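Long-range contacts in interphotoreceptor retinoid-binding protein (Xenopus laevis, PDB 1J7X), which probably binds retinoids and carries them through the space between the photoreceptors and the neighbouring cells of the eye: residues H6-L11 against P248-T252; R62-K68 against Q253-P259. All blocks are in the same frame, centred on the assembly; numbering follows the deposited sequence.

Both contacts are built on one beta hairpin, strands 244-248 and 254-265, held against the N-terminal part of the chain. In interaction 1 the hairpin's turn meets helix 2-18; in interaction 2 its second strand pairs with strand 64-67. The segments alternate along the sequence, and the two contact centres are about 11 Å apart. They touch directly: Phe-249 N lies 3.0 Å from Leu-254 O, a probable hydrogen bond, and Lys-68 NZ hydrogen-bonds Thr-252 O at 2.9 Å. Their centres are about 29 Å (interaction 1) and 20 Å (interaction 2) from that of the chain, so both lie toward its periphery, on the same side.

Interaction 1. Residues H6-L11 against P248-T252; sequences HVLHQL and PFGDT
A beta-hairpin turn from the S41-family part of the chain docks here on helix 2-18 of its N-terminal, IRBP-type part, and the polar contacts converge on Gly-250. Gln-10 NE2 donates to Gly-250 O at 3.2 Å with a nearly straight N-H...O angle of 168°. Conversely, Gly-250 N donates weakly to Gln-10 OE1 at 2.9 Å (127°). His-6, one helical turn earlier, adds two weak bonds through NE2, to Gly-250 O (2.8 Å) and Asp-251 OD1 (3.3 Å), both near the plane of its ring. His-6 (chi1 t) and Gln-10 (m, t) thus present their polar ends together.

The turn itself is type II, from Phe-249 to Thr-252, with phi/psi of -44/138 at Gly-250 and 72/20 at Asp-251. It is closed by a weak 3.1 Å bond from Thr-252 N to Phe-249 O, and Thr-252 OG1 donates to the same oxygen at 2.6 Å.

On the apolar side of the contact Phe-249 (chi1 m) reaches the helix, where its CA is 6.4 Å from that of Val-7; its ring also packs on Leu-254 and Val-256. Gln-10 CB (3.8 Å from Phe-249 CD1) and Leu-11 N (3.7 Å from Phe-249 CE1) lie at the ring edge; Leu-11 CB is 3.9 Å from the same CE1. Over one face, in a CH-pi contact, Val-7 CG1 sits 3.7 Å from the Phe-249 ring centroid, 8° off the normal.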
loop_
_atom_site.group_PDB
_atom_site.type_symbol
_atom_site.label_atom_id
_atom_site.label_comp_id
_atom_site.label_asym_id
_atom_site.label_seq_id
_atom_site.Cartn_x
_atom_site.Cartn_y
_atom_site.Cartn_z
ATOM N N HIS A 6 -19.104 -12.265 26.115
ATOM C CA HIS A 6 -18.909 -13.204 25.014
ATOM C C HIS A 6 -17.954 -12.543 23.998
ATOM O O HIS A 6 -16.958 -13.137 23.567
ATOM C CB HIS A 6 -20.245 -13.524 24.380
ATOM C CG HIS A 6 -20.185 -14.598 23.333
ATOM N ND1 HIS A 6 -19.701 -15.863 23.595
ATOM C CD2 HIS A 6 -20.565 -14.609 22.034
ATOM C CE1 HIS A 6 -19.811 -16.614 22.517
ATOM N NE2 HIS A 6 -20.315 -15.873 21.544
ATOM N N VAL A 7 -18.232 -11.276 23.692
ATOM C CA VAL A 7 -17.388 -10.555 22.752
ATOM C C VAL A 7 -16.054 -10.271 23.362
ATOM O O VAL A 7 -15.052 -10.438 22.722
ATOM C CB VAL A 7 -18.023 -9.230 22.319
ATOM C CG1 VAL A 7 -17.074 -8.467 21.378
ATOM C CG2 VAL A 7 -19.269 -9.515 21.616
ATOM N N LEU A 8 -16.077 -9.801 24.595
ATOM C CA LEU A 8 -14.856 -9.444 25.285
ATOM C C LEU A 8 -13.905 -10.524 25.330
ATOM O O LEU A 8 -12.688 -10.344 25.022
ATOM C CB LEU A 8 -15.231 -8.854 26.674
ATOM C CG LEU A 8 -14.036 -8.466 27.538
ATOM C CD1 LEU A 8 -13.272 -7.320 26.930
ATOM C CD2 LEU A 8 -14.667 -8.041 28.929
ATOM N N HIS A 9 -14.356 -11.740 25.687
ATOM C CA HIS A 9 -13.463 -12.885 25.837
ATOM C C HIS A 9 -12.795 -13.230 24.470
ATOM O O HIS A 9 -11.644 -13.487 24.353
ATOM C CB HIS A 9 -14.277 -14.132 26.371
ATOM C CG HIS A 9 -13.451 -15.326 26.670
ATOM N ND1 HIS A 9 -13.678 -16.549 26.087
ATOM C CD2 HIS A 9 -12.292 -15.450 27.336
ATOM C CE1 HIS A 9 -12.723 -17.385 26.440
ATOM N NE2 HIS A 9 -11.889 -16.752 27.236
ATOM N N GLN A 10 -13.592 -13.231 23.432
ATOM C CA GLN A 10 -13.061 -13.592 22.136
ATOM C C GLN A 10 -12.042 -12.490 21.726
ATOM O O GLN A 10 -10.943 -12.794 21.206
ATOM C CB GLN A 10 -14.211 -13.693 21.176
ATOM C CG GLN A 10 -15.173 -14.876 21.358
ATOM C CD GLN A 10 -16.281 -14.990 20.253
ATOM O OE1 GLN A 10 -15.976 -15.137 19.038
ATOM N NE2 GLN A 10 -17.538 -14.845 20.667
ATOM N N LEU A 11 -12.436 -11.252 21.933
ATOM C CA LEU A 11 -11.547 -10.092 21.551
ATOM C C LEU A 11 -10.179 -10.181 22.151
ATOM O O LEU A 11 -9.110 -10.177 21.475
ATOM C CB LEU A 11 -12.210 -8.770 21.892
ATOM C CG LEU A 11 -11.342 -7.545 21.691
ATOM C CD1 LEU A 11 -10.976 -7.407 20.233
ATOM C CD2 LEU A 11 -12.009 -6.309 22.202
ATOM N N PRO A 248 -14.452 -12.928 13.019
ATOM C CA PRO A 248 -15.840 -12.784 13.362
ATOM C C PRO A 248 -15.996 -13.146 14.792
ATOM O O PRO A 248 -15.100 -13.799 15.349
ATOM C CB PRO A 248 -16.527 -13.817 12.431
ATOM C CG PRO A 248 -15.535 -14.900 12.453
ATOM C CD PRO A 248 -14.206 -14.148 12.262
ATOM N N PHE A 249 -16.989 -12.571 15.410
ATOM C CA PHE A 249 -17.276 -12.895 16.805
ATOM C C PHE A 249 -18.407 -13.905 16.752
ATOM O O PHE A 249 -19.566 -13.509 16.459
ATOM C CB PHE A 249 -17.753 -11.668 17.606
ATOM C CG PHE A 249 -16.617 -10.681 17.961
ATOM C CD1 PHE A 249 -15.627 -11.047 18.824
ATOM C CD2 PHE A 249 -16.544 -9.460 17.366
ATOM C CE1 PHE A 249 -14.561 -10.208 19.080
ATOM C CE2 PHE A 249 -15.543 -8.580 17.664
ATOM C CZ PHE A 249 -14.530 -8.990 18.517
ATOM N N GLY A 250 -18.076 -15.156 17.004
ATOM C CA GLY A 250 -19.090 -16.211 17.058
ATOM C C GLY A 250 -20.313 -15.775 17.836
ATOM O O GLY A 250 -20.214 -15.054 18.881
ATOM N N ASP A 251 -21.477 -16.138 17.280
ATOM C CA ASP A 251 -22.784 -15.862 17.847
ATOM C C ASP A 251 -23.207 -14.428 17.785
ATOM O O ASP A 251 -24.108 -14.018 18.528
ATOM C CB ASP A 251 -22.826 -16.376 19.313
ATOM C CG ASP A 251 -22.421 -17.878 19.431
ATOM O OD1 ASP A 251 -21.194 -18.206 19.444
ATOM O OD2 ASP A 251 -23.292 -18.788 19.500
ATOM N N THR A 252 -22.588 -13.646 16.896
ATOM C CA THR A 252 -22.956 -12.240 16.835
ATOM C C THR A 252 -22.920 -11.769 15.426
ATOM O O THR A 252 -22.448 -12.464 14.577
ATOM C CB THR A 252 -21.952 -11.373 17.577
ATOM O OG1 THR A 252 -20.792 -11.190 16.745
ATOM C CG2 THR A 252 -21.499 -12.055 18.920
#

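Interaction 2. Residues R62-K68 against Q253-P259; sequences RLVLKSK and QLSVTVP
Strand 64-67, from the N-terminal IRBP-type part, pairs with strand 254-259 of the S41-family part in an antiparallel beta ladder, extending the hairpin's sheet; their axes are 4.6 Å apart at closest, their directions 145° apart. Hydrogen-bonded pairs are Val-64/Thr-257 (Val-64 N to Thr-257 O 3.0 Å, Thr-257 N to Val-64 O 2.9 Å) and Lys-66/Ser-255 (both N to O 2.8 Å). Leu-65/Val-256, with CA atoms 4.3 Å apart, is non-hydrogen-bonded; so is Ser-67/Leu-254 (CA atoms 4.4 Å apart), whose side chains diverge. Lys-68 N to Gln-253 O (3.0 Å) prolongs the ladder.

On the face of Leu-65 and Val-256, Leu-65 CD1 meets Val-256 CG2 at 3.9 Å. Beside it, from the loop before the strand, Leu-63 (t, p) rests CD1 in a shallow notch, 4.1 Å from Val-256 CG2 and 3.8 Å from Val-258 CG2. Leu-15 packs on Leu-63 and Leu-54 on Leu-65.

The face of Val-64, Ser-255 and Thr-257 has a hollow filled by water 1, which donates to Val-64 O (2.9 Å) and hydrogen-bonds Ser-255 OG (3.2 Å) and Thr-257 OG1 (3.3 Å). Lys-68, extended beyond chi1, lays its CG 3.9 Å from Ser-255 CB and sends NZ to Thr-252 O. At the far end Arg-62, salt-bridged to Asp-60, spreads its guanidinium over Pro-259, with Arg-62 CZ 3.3 Å from Pro-259 CB.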
loop_
_atom_site.group_PDB
_atom_site.type_symbol
_atom_site.label_atom_id
_atom_site.label_comp_id
_atom_site.label_asym_id
_atom_site.label_seq_id
_atom_site.Cartn_x
_atom_site.Cartn_y
_atom_site.Cartn_z
ATOM N N ARG A 62 -6.424 0.837 12.428
ATOM C CA ARG A 62 -6.564 -0.404 11.688
ATOM C C ARG A 62 -7.361 -1.459 12.487
ATOM O O ARG A 62 -8.003 -2.311 11.922
ATOM C CB ARG A 62 -5.183 -0.946 11.323
ATOM C CG ARG A 62 -4.284 -0.047 10.486
ATOM C CD ARG A 62 -2.920 -0.599 10.333
ATOM N NE ARG A 62 -2.286 -0.763 11.648
ATOM C CZ ARG A 62 -1.236 -1.486 11.859
ATOM N NH1 ARG A 62 -0.536 -1.971 10.842
ATOM N NH2 ARG A 62 -0.846 -1.678 13.095
ATOM N N LEU A 63 -7.295 -1.373 13.827
ATOM C CA LEU A 63 -7.939 -2.268 14.734
ATOM C C LEU A 63 -9.284 -1.688 14.963
ATOM O O LEU A 63 -9.442 -0.660 15.647
ATOM C CB LEU A 63 -7.133 -2.326 16.045
ATOM C CG LEU A 63 -7.707 -3.047 17.203
ATOM C CD1 LEU A 63 -7.910 -4.493 16.746
ATOM C CD2 LEU A 63 -6.808 -2.949 18.463
ATOM N N VAL A 64 -10.304 -2.351 14.449
ATOM C CA VAL A 64 -11.642 -1.879 14.602
ATOM C C VAL A 64 -12.751 -2.942 14.574
ATOM O O VAL A 64 -12.719 -3.890 13.763
ATOM C CB VAL A 64 -11.976 -0.796 13.510
ATOM C CG1 VAL A 64 -11.569 -1.310 12.176
ATOM C CG2 VAL A 64 -13.432 -0.335 13.545
ATOM N N LEU A 65 -13.663 -2.791 15.493
ATOM C CA LEU A 65 -14.834 -3.635 15.551
ATOM C C LEU A 65 -15.871 -3.063 14.648
ATOM O O LEU A 65 -16.167 -1.854 14.690
ATOM C CB LEU A 65 -15.429 -3.738 16.938
ATOM C CG LEU A 65 -14.689 -4.677 17.926
ATOM C CD1 LEU A 65 -13.514 -4.083 18.598
ATOM C CD2 LEU A 65 -15.668 -5.155 19.101
ATOM N N LYS A 66 -16.450 -3.932 13.844
ATOM C CA LYS A 66 -17.458 -3.436 12.933
ATOM C C LYS A 66 -18.581 -4.523 12.757
ATOM O O LYS A 66 -18.410 -5.710 13.116
ATOM C CB LYS A 66 -16.866 -3.218 11.553
ATOM C CG LYS A 66 -15.823 -2.109 11.461
ATOM C CD LYS A 66 -15.400 -1.952 10.000
ATOM C CE LYS A 66 -14.428 -0.866 9.853
ATOM N NZ LYS A 66 -14.043 -0.743 8.407
ATOM N N SER A 67 -19.675 -4.102 12.152
ATOM C CA SER A 67 -20.736 -5.091 11.847
ATOM C C SER A 67 -20.116 -6.013 10.793
ATOM O O SER A 67 -19.316 -5.561 10.015
ATOM C CB SER A 67 -21.971 -4.344 11.308
ATOM O OG SER A 67 -22.783 -5.260 10.621
ATOM N N LYS A 68 -20.417 -7.308 10.804
ATOM C CA LYS A 68 -19.895 -8.267 9.857
ATOM C C LYS A 68 -20.252 -7.847 8.464
ATOM O O LYS A 68 -19.583 -8.188 7.539
ATOM C CB LYS A 68 -20.431 -9.668 10.128
ATOM C CG LYS A 68 -19.886 -10.319 11.346
ATOM C CD LYS A 68 -20.424 -11.765 11.521
ATOM C CE LYS A 68 -19.935 -12.424 12.797
ATOM N NZ LYS A 68 -20.531 -13.814 12.954
ATOM N N GLN A 253 -23.404 -10.565 15.226
ATOM C CA GLN A 253 -23.398 -9.878 13.945
ATOM C C GLN A 253 -22.171 -8.923 13.849
ATOM O O GLN A 253 -22.219 -7.944 13.095
ATOM C CB GLN A 253 -24.681 -9.038 13.798
ATOM C CG GLN A 253 -26.058 -9.850 13.763
ATOM C CD GLN A 253 -26.166 -10.815 12.608
ATOM O OE1 GLN A 253 -25.894 -12.007 12.758
ATOM N NE2 GLN A 253 -26.578 -10.300 11.439
ATOM N N LEU A 254 -21.194 -9.165 14.706
ATOM C CA LEU A 254 -19.963 -8.313 14.806
ATOM C C LEU A 254 -18.761 -9.016 14.445
ATOM O O LEU A 254 -18.666 -10.211 14.513
ATOM C CB LEU A 254 -19.750 -7.772 16.244
ATOM C CG LEU A 254 -20.759 -6.733 16.684
ATOM C CD1 LEU A 254 -20.459 -6.348 18.161
ATOM C CD2 LEU A 254 -20.737 -5.552 15.842
ATOM N N SER A 255 -17.758 -8.245 14.022
ATOM C CA SER A 255 -16.459 -8.805 13.751
ATOM C C SER A 255 -15.389 -7.810 14.120
ATOM O O SER A 255 -15.717 -6.592 14.417
ATOM C CB SER A 255 -16.331 -9.154 12.293
ATOM O OG SER A 255 -16.234 -7.937 11.595
ATOM N N VAL A 256 -14.165 -8.298 14.189
ATOM C CA VAL A 256 -13.037 -7.401 14.423
ATOM C C VAL A 256 -11.935 -7.504 13.354
ATOM O O VAL A 256 -11.476 -8.560 12.992
ATOM C CB VAL A 256 -12.466 -7.526 15.879
ATOM C CG1 VAL A 256 -11.750 -8.869 16.025
ATOM C CG2 VAL A 256 -11.452 -6.421 16.196
ATOM N N THR A 257 -11.493 -6.364 12.782
ATOM C CA THR A 257 -10.382 -6.336 11.876
ATOM C C THR A 257 -9.202 -5.965 12.624
ATOM O O THR A 257 -9.215 -4.977 13.398
ATOM C CB THR A 257 -10.550 -5.240 10.743
ATOM O OG1 THR A 257 -11.730 -5.482 10.030
ATOM C CG2 THR A 257 -9.388 -5.314 9.744
ATOM N N VAL A 258 -8.230 -6.837 12.526
ATOM C CA VAL A 258 -6.993 -6.704 13.268
ATOM C C VAL A 258 -5.746 -6.637 12.426
ATOM O O VAL A 258 -5.510 -7.503 11.572
ATOM C CB VAL A 258 -6.849 -7.903 14.272
ATOM C CG1 VAL A 258 -5.593 -7.756 15.051
ATOM C CG2 VAL A 258 -8.048 -7.968 15.163
ATOM N N PRO A 259 -4.927 -5.590 12.596
ATOM C CA PRO A 259 -3.703 -5.556 11.828
ATOM C C PRO A 259 -2.755 -6.598 12.327
ATOM O O PRO A 259 -2.526 -6.608 13.484
ATOM C CB PRO A 259 -3.176 -4.146 12.067
ATOM C CG PRO A 259 -3.734 -3.805 13.455
ATOM C CD PRO A 259 -5.088 -4.373 13.411
HETATM O O HOH W 1 -14.453 -5.292 11.848
#